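Local coordinates for NikO protein (Streptomyces tendae, PDB 4FQD) that acts as an enolpyruvyl transferase essential in nikkomycin biosynthesis, probably taking the enolpyruvyl group it transfers from phosphoenolpyruvate, at residues 284-290 and 314-320; 265-269 and 296-300. The protein carries 4 engineered substitutions. All coordinates share one frame; numbering follows the deposited sequence.

Contact 1 of 2, residues 284-290 and 314-320; sequences RITGPGI and GADEVTA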
# COMPACT_ATOMS: atom_id res chain seq x y z
N ARG A 284 2.15 20.58 -23.46
CA ARG A 284 0.79 20.29 -23.91
C ARG A 284 0.72 18.88 -24.50
O ARG A 284 1.49 18.53 -25.40
CB ARG A 284 0.34 21.32 -24.94
CG ARG A 284 -1.12 21.72 -24.83
CD ARG A 284 -1.43 22.91 -25.72
NE ARG A 284 -1.17 22.61 -27.13
CZ ARG A 284 -2.09 22.14 -27.97
NH1 ARG A 284 -3.32 21.91 -27.54
NH2 ARG A 284 -1.77 21.89 -29.23
N ILE A 285 -0.20 18.07 -23.98
CA ILE A 285 -0.35 16.69 -24.42
C ILE A 285 -1.77 16.47 -24.95
O ILE A 285 -2.74 16.51 -24.19
CB ILE A 285 -0.09 15.71 -23.26
CG1 ILE A 285 1.21 16.08 -22.54
CG2 ILE A 285 -0.04 14.28 -23.77
CD1 ILE A 285 1.35 15.45 -21.17
N THR A 286 -1.88 16.22 -26.25
CA THR A 286 -3.19 16.13 -26.89
C THR A 286 -3.62 14.69 -27.19
O THR A 286 -2.80 13.78 -27.22
CB THR A 286 -3.23 16.94 -28.20
OG1 THR A 286 -2.34 16.36 -29.16
CG2 THR A 286 -2.84 18.39 -27.95
N GLY A 287 -4.91 14.52 -27.42
CA GLY A 287 -5.48 13.22 -27.73
C GLY A 287 -6.99 13.30 -27.70
O GLY A 287 -7.56 13.88 -26.78
N PRO A 288 -7.65 12.71 -28.72
CA PRO A 288 -9.12 12.76 -28.80
C PRO A 288 -9.78 12.05 -27.63
O PRO A 288 -9.67 10.83 -27.49
CB PRO A 288 -9.42 12.01 -30.11
CG PRO A 288 -8.21 11.16 -30.35
CD PRO A 288 -7.05 11.94 -29.82
N GLY A 289 -10.46 12.82 -26.78
CA GLY A 289 -11.12 12.26 -25.62
C GLY A 289 -10.14 11.86 -24.54
O GLY A 289 -10.32 10.84 -23.87
N ILE A 290 -9.09 12.66 -24.37
CA ILE A 290 -8.06 12.38 -23.39
C ILE A 290 -8.59 12.55 -21.97
O ILE A 290 -8.00 12.05 -21.01
CB ILE A 290 -6.81 13.27 -23.59
CG1 ILE A 290 -5.57 12.62 -22.98
CG2 ILE A 290 -7.04 14.66 -23.02
CD1 ILE A 290 -4.29 13.39 -23.21
N GLY A 314 -8.02 19.17 -19.75
CA GLY A 314 -9.03 19.64 -20.68
C GLY A 314 -9.78 18.49 -21.31
O GLY A 314 -9.81 17.38 -20.77
N ALA A 315 -10.40 18.73 -22.46
CA ALA A 315 -11.18 17.71 -23.14
C ALA A 315 -10.31 16.84 -24.04
O ALA A 315 -10.28 15.62 -23.90
CB ALA A 315 -12.29 18.35 -23.95
N ASP A 316 -9.60 17.47 -24.97
CA ASP A 316 -8.73 16.75 -25.89
C ASP A 316 -7.26 17.03 -25.63
O ASP A 316 -6.40 16.69 -26.44
CB ASP A 316 -9.08 17.11 -27.34
CG ASP A 316 -10.51 16.76 -27.70
OD1 ASP A 316 -10.82 15.56 -27.82
OD2 ASP A 316 -11.32 17.69 -27.88
N GLU A 317 -6.97 17.65 -24.49
CA GLU A 317 -5.60 17.97 -24.13
C GLU A 317 -5.39 18.05 -22.62
O GLU A 317 -6.31 18.40 -21.87
CB GLU A 317 -5.15 19.28 -24.78
CG GLU A 317 -5.84 20.51 -24.22
CD GLU A 317 -5.20 21.80 -24.69
OE1 GLU A 317 -4.49 22.45 -23.89
OE2 GLU A 317 -5.40 22.17 -25.87
N VAL A 318 -4.18 17.71 -22.18
CA VAL A 318 -3.78 17.95 -20.80
C VAL A 318 -2.44 18.69 -20.80
O VAL A 318 -1.65 18.56 -21.73
CB VAL A 318 -3.66 16.65 -19.98
CG1 VAL A 318 -4.99 15.92 -19.96
CG2 VAL A 318 -2.56 15.76 -20.54
N THR A 319 -2.20 19.47 -19.75
CA THR A 319 -0.99 20.27 -19.68
C THR A 319 -0.19 19.96 -18.41
O THR A 319 -0.65 20.22 -17.30
CB THR A 319 -1.30 21.77 -19.74
OG1 THR A 319 -1.87 22.09 -21.01
CG2 THR A 319 -0.04 22.59 -19.53
N ALA A 320 0.99 19.39 -18.60
CA ALA A 320 1.85 19.03 -17.48
C ALA A 320 2.89 20.12 -17.22
O ALA A 320 3.65 20.49 -18.12
CB ALA A 320 2.53 17.70 -17.73

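Contact 2 of 2, residues 265-269 and 296-300; sequences LIEVV and ALAPE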
# COMPACT_ATOMS: atom_id res chain seq x y z
N LEU A 265 -3.26 5.16 -22.06
CA LEU A 265 -3.22 5.56 -20.66
C LEU A 265 -1.79 5.73 -20.15
O LEU A 265 -1.47 6.72 -19.49
CB LEU A 265 -3.96 4.55 -19.79
CG LEU A 265 -5.40 4.23 -20.20
CD1 LEU A 265 -6.06 3.29 -19.20
CD2 LEU A 265 -6.21 5.51 -20.35
N ILE A 266 -0.93 4.77 -20.46
CA ILE A 266 0.44 4.80 -19.98
C ILE A 266 1.28 5.83 -20.73
O ILE A 266 2.24 6.39 -20.19
CB ILE A 266 1.11 3.41 -20.05
CG1 ILE A 266 0.17 2.35 -19.46
CG2 ILE A 266 2.43 3.41 -19.31
CD1 ILE A 266 -0.24 2.63 -18.02
N GLU A 267 0.92 6.09 -21.99
CA GLU A 267 1.61 7.12 -22.76
C GLU A 267 1.35 8.49 -22.14
O GLU A 267 2.24 9.33 -22.09
CB GLU A 267 1.17 7.11 -24.22
CG GLU A 267 1.93 8.10 -25.09
CD GLU A 267 1.39 8.20 -26.50
OE1 GLU A 267 0.44 7.46 -26.83
OE2 GLU A 267 1.93 9.02 -27.28
N VAL A 268 0.12 8.70 -21.68
CA VAL A 268 -0.23 9.94 -21.00
C VAL A 268 0.61 10.11 -19.74
O VAL A 268 1.17 11.18 -19.50
CB VAL A 268 -1.73 9.98 -20.63
CG1 VAL A 268 -2.04 11.20 -19.76
CG2 VAL A 268 -2.59 9.98 -21.88
N VAL A 269 0.69 9.05 -18.95
CA VAL A 269 1.52 9.03 -17.75
C VAL A 269 2.97 9.35 -18.10
O VAL A 269 3.63 10.14 -17.42
CB VAL A 269 1.46 7.66 -17.04
CG1 VAL A 269 2.44 7.61 -15.87
CG2 VAL A 269 0.05 7.37 -16.57
N ALA A 296 -9.84 7.65 -16.21
CA ALA A 296 -9.45 6.26 -16.03
C ALA A 296 -8.18 6.18 -15.19
O ALA A 296 -7.96 5.21 -14.47
CB ALA A 296 -9.24 5.60 -17.38
N LEU A 297 -7.35 7.21 -15.30
CA LEU A 297 -6.10 7.29 -14.55
C LEU A 297 -6.30 8.01 -13.22
O LEU A 297 -5.37 8.59 -12.68
CB LEU A 297 -5.02 7.99 -15.37
CG LEU A 297 -4.48 7.23 -16.58
CD1 LEU A 297 -3.69 8.16 -17.49
CD2 LEU A 297 -3.61 6.06 -16.12
N ALA A 298 -7.53 7.98 -12.71
CA ALA A 298 -7.87 8.60 -11.43
C ALA A 298 -6.98 8.18 -10.25
O ALA A 298 -6.61 9.04 -9.44
CB ALA A 298 -9.35 8.39 -11.10
N PRO A 299 -6.65 6.88 -10.12
CA PRO A 299 -5.71 6.52 -9.05
C PRO A 299 -4.34 7.18 -9.25
O PRO A 299 -3.74 7.64 -8.28
CB PRO A 299 -5.58 5.00 -9.19
CG PRO A 299 -6.85 4.58 -9.82
CD PRO A 299 -7.21 5.68 -10.77
N GLU A 300 -3.87 7.22 -10.49
CA GLU A 300 -2.60 7.86 -10.81
C GLU A 300 -2.64 9.36 -10.53
O GLU A 300 -1.68 9.92 -9.99
CB GLU A 300 -2.22 7.62 -12.27
CG GLU A 300 -1.59 6.26 -12.55
CD GLU A 300 -2.60 5.14 -12.67
OE1 GLU A 300 -3.81 5.41 -12.52
OE2 GLU A 300 -2.19 3.99 -12.93

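Contact 1 of 2, residues 284-290 and 314-320
Arg-284 and Glu-317 meet diagonally on one face of a pair of antiparallel strands. The arginine chain is extended about CB-CG and then bends at chi3 (61°), which brings NH1 round to Glu-317 OE2 at 2.7 Å. The salt bridge is made at the guanidinium edge, but the two flat groups are well twisted against each other and the hydrogen bond within it is weak. Glu-317 OE1 lies instead beside the aliphatic part of the arginine, 3.6 Å from Arg-284 CG. Further along this face, Thr-286 lays its methyl CG2 beside the CB of Glu-317.

The reverse face is apolar. Val-318 CG2 packs 3.7 Å from Ile-285 CB and also meets Ile-290 CD1, while Val-318 CG1 lies 3.9 Å from Ile-290 CG2. Ile-285 and Val-318 are also the hydrogen-bonded pair of the two strands, exchanging N-H and C=O in both directions.

Beyond the strands, Asp-316 holds the turn with two acceptors. Its main-chain O takes the N-H of Gly-287 at 2.8 Å. With CG set beside its own backbone N (chi1 -60°), the side chain swings OD1 over to Gly-289 N, a nearly straight bond of 3.0 Å received on the anti side of the carboxylate. The type II turn from Gly-287 to Ile-290 is thus pinned at two points, and its third residue, Gly-289, has the positive phi such a turn calls for.

Val-28 extends the sheet past Arg-284 and Thr-286, while Trp-271 and Ile-272 of helix 265-278 pack on Ile-285. This is a sheet with helices against its apolar face, one wall of the beta/alpha inverse barrel of the EPSP synthase family.

Contact 2 of 2, residues 265-269 and 296-300
Leu-297 reaches across to helix 265-278 and lodges its tip among Leu-265, Val-268 and Val-269. Its CB stands back from that helix. The first torsion sets CG beside the backbone N, opposite the carbonyl carbon (chi1 -70°), and so carries the branch point forward until both methyls arrive at the helix surface. Leu-297 CD1 rests 3.3 Å from the carbonyl oxygen of Leu-265, which already accepts the helical N-H of Val-269, and it also touches CB of Val-268 at 4.1 Å. Leu-297 CD2 lies beside it, 4.0 Å from Leu-265 CB. Val-269 CG2 serves both branches, lying 3.9 Å from Leu-297 CD1 and from Leu-297 CD2. Cutting this side chain back to an alanine would probably open a gap between the helix break and Leu-265, Val-268 and Val-269, and leave Val-269 CG2 without the two methyls it packs on.

To the side, Leu-265 CD2 meets the CB of Ala-296. The buried carboxylate of Glu-300 has its partners in Phe-340 and Ser-343, whose N and OG bond to OE2; across this contact only its aliphatic CG comes near Val-269.

Leu-297 stands at the break between two helices, leaving 290-296 and taking the N-cap position of 298-307. The break is packed onto helix 265-278 in the helical interior of an inverse barrel, where helices lie inside and sheets outside.

How the contacts relate
From the N terminus the order is 265-269, 284-290, 296-300, 314-320, so the two contacts cross instead of nesting. Helix 265-278 opens contact 2 and leads directly into strand 283-286, which opens contact 1. Contact 2 closes first, after 26 intervening residues, when the chain returns to the start of helix 265-278; contact 1 closes 23 residues beyond its first segment, once helix 298-307 and strand 311-313 have been built. Their centres lie about 12 Å apart, and they touch directly: Ile-290 CD1 packs 4.0 Å from Val-268 CG2. Together they tie the outer sheet to the inner helices of this barrel.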